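Side-chain contacts in UPF0201 protein MJ1564 (Methanocaldococcus jannaschii DSM 2661, PDB 2PZZ), which is of unknown function, belonging to an archaeal family that structurally resembles RNA-binding proteins yet is unlikely to bind RNA itself: residues 17-22 against 42-47; 69-74 against 121-126. All blocks are in the same frame, centred on the assembly; numbering follows the deposited sequence.

Contact 1 of 2, residues 17-22 against 42-47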
ATOM      1  N   TYR A  17       7.993 -11.029  -0.369  1.00 30.97           N
ATOM      2  CA  TYR A  17       8.130 -11.889   0.805  1.00 30.64           C
ATOM      3  C   TYR A  17       7.581 -11.227   2.064  1.00 28.69           C
ATOM      4  O   TYR A  17       7.091 -11.899   2.983  1.00 29.89           O
ATOM      5  CB  TYR A  17       9.596 -12.305   0.942  1.00 30.95           C
ATOM      6  CG  TYR A  17      10.033 -13.038  -0.307  1.00 31.02           C
ATOM      7  CD1 TYR A  17       9.350 -14.178  -0.723  1.00 31.54           C
ATOM      8  CD2 TYR A  17      11.057 -12.553  -1.117  1.00 30.93           C
ATOM      9  CE1 TYR A  17       9.664 -14.814  -1.915  1.00 33.16           C
ATOM     10  CE2 TYR A  17      11.381 -13.192  -2.324  1.00 32.40           C
ATOM     11  CZ  TYR A  17      10.674 -14.321  -2.710  1.00 33.35           C
ATOM     12  OH  TYR A  17      10.958 -14.979  -3.895  1.00 39.81           O
ATOM     13  N   LYS A  18       7.624  -9.903   2.099  1.00 26.97           N
ATOM     14  CA  LYS A  18       7.076  -9.191   3.241  1.00 27.45           C
ATOM     15  C   LYS A  18       5.556  -9.234   3.167  1.00 27.65           C
ATOM     16  O   LYS A  18       4.882  -9.244   4.201  1.00 29.24           O
ATOM     17  CB  LYS A  18       7.525  -7.737   3.254  1.00 30.17           C
ATOM     18  CG  LYS A  18       9.005  -7.541   3.480  1.00 32.95           C
ATOM     19  CD  LYS A  18       9.296  -6.061   3.639  1.00 36.22           C
ATOM     20  CE  LYS A  18      10.713  -5.836   4.156  1.00 39.01           C
ATOM     21  NZ  LYS A  18      10.999  -4.379   4.330  1.00 39.41           N
ATOM     22  N   VAL A  19       5.005  -9.232   1.949  1.00 26.82           N
ATOM     23  CA  VAL A  19       3.552  -9.282   1.820  1.00 25.01           C
ATOM     24  C   VAL A  19       3.134 -10.683   2.212  1.00 21.88           C
ATOM     25  O   VAL A  19       2.153 -10.865   2.910  1.00 23.46           O
ATOM     26  CB  VAL A  19       3.041  -9.017   0.359  1.00 22.70           C
ATOM     27  CG1 VAL A  19       1.507  -9.236   0.304  1.00 22.00           C
ATOM     28  CG2 VAL A  19       3.371  -7.597  -0.056  1.00 23.73           C
ATOM     29  N   LYS A  20       3.890 -11.672   1.761  1.00 25.18           N
ATOM     30  CA  LYS A  20       3.583 -13.067   2.076  1.00 28.98           C
ATOM     31  C   LYS A  20       3.613 -13.317   3.579  1.00 30.80           C
ATOM     32  O   LYS A  20       2.803 -14.090   4.108  1.00 32.79           O
ATOM     33  CB  LYS A  20       4.580 -14.005   1.393  1.00 32.67           C
ATOM     34  CG  LYS A  20       4.255 -15.474   1.605  1.00 35.00           C
ATOM     35  CD  LYS A  20       5.434 -16.347   1.231  1.00 35.07           C
ATOM     36  CE  LYS A  20       5.141 -17.819   1.502  1.00 35.56           C
ATOM     37  NZ  LYS A  20       6.298 -18.671   1.121  1.00 36.71           N
ATOM     38  N   LYS A  21       4.542 -12.675   4.278  1.00 30.30           N
ATOM     39  CA  LYS A  21       4.610 -12.873   5.728  1.00 33.55           C
ATOM     40  C   LYS A  21       3.454 -12.173   6.404  1.00 32.20           C
ATOM     41  O   LYS A  21       2.995 -12.607   7.463  1.00 32.57           O
ATOM     42  CB  LYS A  21       5.942 -12.361   6.306  1.00 32.42           C
ATOM     43  CG  LYS A  21       7.123 -13.268   5.956  1.00 35.84           C
ATOM     44  CD  LYS A  21       8.436 -12.710   6.470  1.00 39.56           C
ATOM     45  CE  LYS A  21       9.608 -13.508   5.931  1.00 41.64           C
ATOM     46  NZ  LYS A  21      10.901 -12.903   6.337  1.00 45.15           N
ATOM     47  N   ALA A  22       2.976 -11.085   5.805  1.00 29.54           N
ATOM     48  CA  ALA A  22       1.858 -10.382   6.406  1.00 28.69           C
ATOM     49  C   ALA A  22       0.649 -11.306   6.341  1.00 27.78           C
ATOM     50  O   ALA A  22      -0.162 -11.359   7.257  1.00 30.28           O
ATOM     51  CB  ALA A  22       1.578  -9.078   5.674  1.00 29.26           C
ATOM     52  N   GLY A  42       2.524  -7.767  -8.964  1.00 35.19           N
ATOM     53  CA  GLY A  42       2.370  -9.195  -8.770  1.00 34.68           C
ATOM     54  C   GLY A  42       1.218  -9.434  -7.830  1.00 34.50           C
ATOM     55  O   GLY A  42       0.561  -8.485  -7.420  1.00 35.32           O
ATOM     56  N   GLU A  43       0.974 -10.693  -7.475  1.00 34.11           N
ATOM     57  CA  GLU A  43      -0.118 -11.016  -6.572  1.00 32.53           C
ATOM     58  C   GLU A  43       0.023 -12.393  -5.929  1.00 31.58           C
ATOM     59  O   GLU A  43       0.442 -13.354  -6.585  1.00 31.68           O
ATOM     60  CB  GLU A  43      -1.440 -10.950  -7.338  1.00 34.94           C
ATOM     61  CG  GLU A  43      -2.653 -11.426  -6.566  1.00 39.52           C
ATOM     62  CD  GLU A  43      -3.925 -11.422  -7.414  1.00 46.01           C
ATOM     63  OE1 GLU A  43      -3.953 -12.105  -8.463  1.00 47.90           O
ATOM     64  OE2 GLU A  43      -4.900 -10.743  -7.031  1.00 48.14           O
ATOM     65  N   TRP A  44      -0.320 -12.480  -4.644  1.00 27.89           N
ATOM     66  CA  TRP A  44      -0.287 -13.749  -3.932  1.00 30.03           C
ATOM     67  C   TRP A  44      -1.728 -14.236  -3.855  1.00 28.15           C
ATOM     68  O   TRP A  44      -2.619 -13.452  -3.574  1.00 28.08           O
ATOM     69  CB  TRP A  44       0.210 -13.598  -2.474  1.00 29.73           C
ATOM     70  CG  TRP A  44       1.683 -13.455  -2.297  1.00 32.42           C
ATOM     71  CD1 TRP A  44       2.378 -12.297  -2.083  1.00 32.43           C
ATOM     72  CD2 TRP A  44       2.655 -14.511  -2.317  1.00 34.12           C
ATOM     73  NE1 TRP A  44       3.722 -12.566  -1.970  1.00 35.92           N
ATOM     74  CE2 TRP A  44       3.919 -13.917  -2.107  1.00 34.11           C
ATOM     75  CE3 TRP A  44       2.578 -15.902  -2.492  1.00 35.53           C
ATOM     76  CZ2 TRP A  44       5.109 -14.670  -2.063  1.00 35.25           C
ATOM     77  CZ3 TRP A  44       3.760 -16.655  -2.451  1.00 36.78           C
ATOM     78  CH2 TRP A  44       5.012 -16.031  -2.235  1.00 35.42           C
ATOM     79  N   GLU A  45      -1.949 -15.519  -4.104  1.00 29.20           N
ATOM     80  CA  GLU A  45      -3.278 -16.109  -3.974  1.00 34.08           C
ATOM     81  C   GLU A  45      -3.103 -17.398  -3.185  1.00 33.64           C
ATOM     82  O   GLU A  45      -2.097 -18.088  -3.334  1.00 33.40           O
ATOM     83  CB  GLU A  45      -3.874 -16.447  -5.330  1.00 36.13           C
ATOM     84  CG  GLU A  45      -4.384 -15.255  -6.086  1.00 46.26           C
ATOM     85  CD  GLU A  45      -4.774 -15.621  -7.491  1.00 48.30           C
ATOM     86  OE1 GLU A  45      -3.863 -15.866  -8.310  1.00 51.42           O
ATOM     87  OE2 GLU A  45      -5.987 -15.674  -7.769  1.00 50.53           O
ATOM     88  N   GLY A  46      -4.075 -17.727  -2.346  1.00 34.68           N
ATOM     89  CA  GLY A  46      -3.961 -18.948  -1.571  1.00 34.36           C
ATOM     90  C   GLY A  46      -5.187 -19.258  -0.753  1.00 35.60           C
ATOM     91  O   GLY A  46      -6.148 -18.487  -0.732  1.00 33.91           O
ATOM     92  N   LYS A  47      -5.152 -20.389  -0.057  1.00 36.46           N
ATOM     93  CA  LYS A  47      -6.290 -20.792   0.743  1.00 37.08           C
ATOM     94  C   LYS A  47      -5.889 -21.500   2.022  1.00 36.95           C
ATOM     95  O   LYS A  47      -4.779 -22.016   2.146  1.00 34.40           O
ATOM     96  CB  LYS A  47      -7.181 -21.730  -0.074  1.00 41.03           C
ATOM     97  CG  LYS A  47      -7.523 -21.222  -1.474  1.00 45.85           C
ATOM     98  CD  LYS A  47      -8.639 -22.055  -2.109  1.00 51.78           C
ATOM     99  CE  LYS A  47      -8.150 -23.416  -2.593  1.00 54.22           C
ATOM    100  NZ  LYS A  47      -7.453 -23.315  -3.910  1.00 59.22           N
TER
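K20 of helix 16-26 lays its aliphatic stem over one face of the W44 indole, which reaches from strand 42-48. The contact is a CH-pi interaction: CG of K20 stands 3.9 Å from the centroid of the six-membered ring of W44, only 13° off the ring normal. CD of K20 comes to 3.5 Å from CH2 of W44. With CG anti to the backbone N (chi1 -176°) and the chain extended beyond it, the methylenes CB, CG and CD pass slantwise over the benzo ring; lysine suits a partly exposed place, its stem apolar and its amine at the far end. The remaining contacts are apolar. CG1 of V19 lies 4.0 Å from CD1 of W44 at the pyrrole end, while CD1 of Y17 meets the indole edge near its plane. The polar NE1 of W44 is satisfied by the backbone O of K16. Were W44 an alanine, the K20 stem would probably lose the face it lies on, and the K16 carbonyl its indole donor. The axes of segments 17-22 and 42-47 approach to 9.5 Å at a shallow 28°, and W44 also touches V10 of strand 3-10 and L32 and F34 of strand 31-36, so the indole sits between helix 16-26 and the sheet.

Contact 2 of 2, residues 69-74 against 121-126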
HETATM    1  N   MSE A  69     -19.130  -6.495  12.921  1.00 44.96           N
HETATM    2  CA  MSE A  69     -19.780  -5.555  12.029  1.00 45.12           C
HETATM    3  C   MSE A  69     -19.253  -5.717  10.606  1.00 43.22           C
HETATM    4  O   MSE A  69     -20.030  -5.753   9.649  1.00 42.47           O
HETATM    5  CB  MSE A  69     -19.543  -4.119  12.502  1.00 52.40           C
HETATM    6  CG  MSE A  69     -20.329  -3.079  11.711  1.00 60.72           C
HETATM    7 SE   MSE A  69     -19.667  -1.271  11.946  1.00 76.04          SE
HETATM    8  CE  MSE A  69     -18.515  -1.236  10.385  1.00 67.08           C
ATOM      9  N   VAL A  70     -17.933  -5.813  10.459  1.00 39.69           N
ATOM     10  CA  VAL A  70     -17.344  -5.960   9.131  1.00 37.87           C
ATOM     11  C   VAL A  70     -17.749  -7.269   8.441  1.00 37.36           C
ATOM     12  O   VAL A  70     -18.034  -7.286   7.245  1.00 35.07           O
ATOM     13  CB  VAL A  70     -15.803  -5.874   9.192  1.00 38.15           C
ATOM     14  CG1 VAL A  70     -15.207  -6.164   7.824  1.00 35.68           C
ATOM     15  CG2 VAL A  70     -15.375  -4.470   9.670  1.00 38.63           C
ATOM     16  N   LEU A  71     -17.773  -8.361   9.194  1.00 37.45           N
ATOM     17  CA  LEU A  71     -18.151  -9.652   8.627  1.00 37.35           C
ATOM     18  C   LEU A  71     -19.621  -9.684   8.187  1.00 35.90           C
ATOM     19  O   LEU A  71     -19.943 -10.243   7.139  1.00 33.34           O
ATOM     20  CB  LEU A  71     -17.872 -10.774   9.634  1.00 39.70           C
ATOM     21  CG  LEU A  71     -16.398 -10.873  10.049  1.00 44.07           C
ATOM     22  CD1 LEU A  71     -16.170 -12.066  10.979  1.00 42.77           C
ATOM     23  CD2 LEU A  71     -15.539 -10.999   8.801  1.00 43.23           C
ATOM     24  N   GLU A  72     -20.513  -9.096   8.974  1.00 35.76           N
ATOM     25  CA  GLU A  72     -21.920  -9.099   8.587  1.00 39.19           C
ATOM     26  C   GLU A  72     -22.138  -8.220   7.369  1.00 41.43           C
ATOM     27  O   GLU A  72     -22.910  -8.567   6.471  1.00 42.60           O
ATOM     28  CB  GLU A  72     -22.796  -8.626   9.737  1.00 39.46           C
ATOM     29  CG  GLU A  72     -22.873  -9.614  10.865  1.00 42.11           C
ATOM     30  CD  GLU A  72     -23.909  -9.220  11.878  1.00 45.60           C
ATOM     31  OE1 GLU A  72     -24.682  -8.282  11.581  1.00 47.15           O
ATOM     32  OE2 GLU A  72     -23.963  -9.843  12.962  1.00 45.47           O
ATOM     33  N   LYS A  73     -21.433  -7.092   7.326  1.00 40.75           N
ATOM     34  CA  LYS A  73     -21.532  -6.163   6.208  1.00 40.50           C
ATOM     35  C   LYS A  73     -21.092  -6.774   4.877  1.00 39.17           C
ATOM     36  O   LYS A  73     -21.614  -6.406   3.822  1.00 38.35           O
ATOM     37  CB  LYS A  73     -20.690  -4.919   6.502  1.00 43.59           C
ATOM     38  CG  LYS A  73     -20.645  -3.888   5.388  1.00 46.26           C
ATOM     39  CD  LYS A  73     -19.978  -2.601   5.886  1.00 51.35           C
ATOM     40  CE  LYS A  73     -20.687  -2.071   7.136  1.00 53.75           C
ATOM     41  NZ  LYS A  73     -20.076  -0.825   7.694  1.00 57.44           N
ATOM     42  N   GLY A  74     -20.128  -7.694   4.921  1.00 36.43           N
ATOM     43  CA  GLY A  74     -19.652  -8.323   3.698  1.00 34.16           C
ATOM     44  C   GLY A  74     -20.307  -9.675   3.462  1.00 34.09           C
ATOM     45  O   GLY A  74     -19.953 -10.411   2.544  1.00 32.75           O
ATOM     46  N   LYS A 121     -20.588 -15.766  14.000  1.00 39.97           N
ATOM     47  CA  LYS A 121     -20.811 -15.655  15.439  1.00 42.26           C
ATOM     48  C   LYS A 121     -19.672 -16.348  16.173  1.00 41.82           C
ATOM     49  O   LYS A 121     -19.241 -15.922  17.240  1.00 42.68           O
ATOM     50  CB  LYS A 121     -22.149 -16.305  15.827  1.00 41.93           C
ATOM     51  CG  LYS A 121     -23.369 -15.456  15.476  1.00 43.10           C
ATOM     52  CD  LYS A 121     -24.685 -16.196  15.735  1.00 39.96           C
ATOM     53  CE  LYS A 121     -25.890 -15.293  15.431  1.00 42.72           C
ATOM     54  NZ  LYS A 121     -27.206 -16.018  15.345  1.00 42.09           N
ATOM     55  N   ASP A 122     -19.190 -17.423  15.572  1.00 41.88           N
ATOM     56  CA  ASP A 122     -18.108 -18.215  16.124  1.00 42.72           C
ATOM     57  C   ASP A 122     -16.778 -17.459  16.062  1.00 42.23           C
ATOM     58  O   ASP A 122     -15.969 -17.530  16.992  1.00 40.76           O
ATOM     59  CB  ASP A 122     -18.015 -19.522  15.339  1.00 46.47           C
ATOM     60  CG  ASP A 122     -16.980 -20.463  15.891  1.00 50.30           C
ATOM     61  OD1 ASP A 122     -15.780 -20.221  15.670  1.00 53.08           O
ATOM     62  OD2 ASP A 122     -17.370 -21.448  16.553  1.00 55.92           O
ATOM     63  N   ILE A 123     -16.561 -16.733  14.967  1.00 39.62           N
ATOM     64  CA  ILE A 123     -15.330 -15.975  14.785  1.00 38.56           C
ATOM     65  C   ILE A 123     -15.315 -14.691  15.607  1.00 38.70           C
ATOM     66  O   ILE A 123     -14.356 -14.427  16.338  1.00 37.50           O
ATOM     67  CB  ILE A 123     -15.113 -15.618  13.299  1.00 38.71           C
ATOM     68  CG1 ILE A 123     -14.885 -16.903  12.496  1.00 39.74           C
ATOM     69  CG2 ILE A 123     -13.904 -14.684  13.144  1.00 36.15           C
ATOM     70  CD1 ILE A 123     -14.700 -16.677  10.986  1.00 36.01           C
ATOM     71  N   ALA A 124     -16.377 -13.900  15.476  1.00 37.49           N
ATOM     72  CA  ALA A 124     -16.509 -12.635  16.184  1.00 37.58           C
ATOM     73  C   ALA A 124     -17.832 -12.588  16.948  1.00 38.94           C
ATOM     74  O   ALA A 124     -18.821 -12.022  16.474  1.00 38.02           O
ATOM     75  CB  ALA A 124     -16.425 -11.465  15.190  1.00 35.91           C
ATOM     76  N   PRO A 125     -17.862 -13.192  18.149  1.00 40.37           N
ATOM     77  CA  PRO A 125     -19.040 -13.243  19.017  1.00 41.88           C
ATOM     78  C   PRO A 125     -19.350 -11.882  19.627  1.00 44.19           C
ATOM     79  O   PRO A 125     -18.433 -11.103  19.921  1.00 43.65           O
ATOM     80  CB  PRO A 125     -18.630 -14.235  20.108  1.00 39.67           C
ATOM     81  CG  PRO A 125     -17.514 -15.013  19.497  1.00 40.40           C
ATOM     82  CD  PRO A 125     -16.766 -13.985  18.729  1.00 39.78           C
ATOM     83  N   ARG A 126     -20.635 -11.606  19.833  1.00 45.85           N
ATOM     84  CA  ARG A 126     -21.038 -10.352  20.451  1.00 50.02           C
ATOM     85  C   ARG A 126     -20.428 -10.290  21.847  1.00 51.58           C
ATOM     86  O   ARG A 126     -19.925 -11.298  22.353  1.00 51.20           O
ATOM     87  CB  ARG A 126     -22.564 -10.272  20.563  1.00 52.89           C
ATOM     88  CG  ARG A 126     -23.270 -10.204  19.224  1.00 54.77           C
ATOM     89  CD  ARG A 126     -24.723  -9.794  19.376  1.00 58.98           C
ATOM     90  NE  ARG A 126     -25.333  -9.503  18.079  1.00 62.02           N
ATOM     91  CZ  ARG A 126     -24.836  -8.644  17.189  1.00 63.34           C
ATOM     92  NH1 ARG A 126     -23.714  -7.982  17.447  1.00 63.72           N
ATOM     93  NH2 ARG A 126     -25.456  -8.453  16.034  1.00 64.30           N
TER
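Two helix C-termini meet here, the end of helix 64-73 and the turn by which the chain leaves helix 116-123. L71 carries the apolar part: its CD1 lies 4.1 Å from CG2 of I123 and 4.3 Å from CB of A124, the leucine and isoleucine side chains crossing at about a right angle. CG2 of I123 is anti to the backbone N, an orientation that presents this methyl to the leucine while the side chain also packs on K55 and L58 of helix 52-60. Branched aliphatic residues suit this buried place, and the small A124 fits where the chain turns away, also touching A67. Toward the surface the contact becomes electrostatic. OE2 of E72 and NH2 of R126 form a long salt bridge of 3.7 Å; the oxygen sits far from the guanidinium plane, the two flat groups are 72° apart, and no directed hydrogen bond forms. The firmer partner of E72 is R68, one turn back, whose NE makes a salt bridge to OE2 of E72 and whose NH1 hydrogen-bonds the carbonyl O of A124. Aliphatic packing and a loose ion pair thus join two helix ends in an alpha+beta fold built on an antiparallel sheet.

Contact 1 and contact 2 lie on opposite sides of the chain's centre, their own centres 24 Å apart and their nearest atoms about 13 Å apart, so neither touches the other. Along the sequence, contact 2 begins only after both segments of contact 1 have passed. The antiparallel sheet spans the distance: contact 1 rests on strand 42-48, next to strand 31-36, which is outermost within this chain, whereas L71 of contact 2 packs on F82 of strand 79-84, outermost at the other side. They differ in surroundings too. Contact 1 adjoins the second subunit, where V19 meets T13 of that chain, while no other chain of the assembly touches the segments of contact 2.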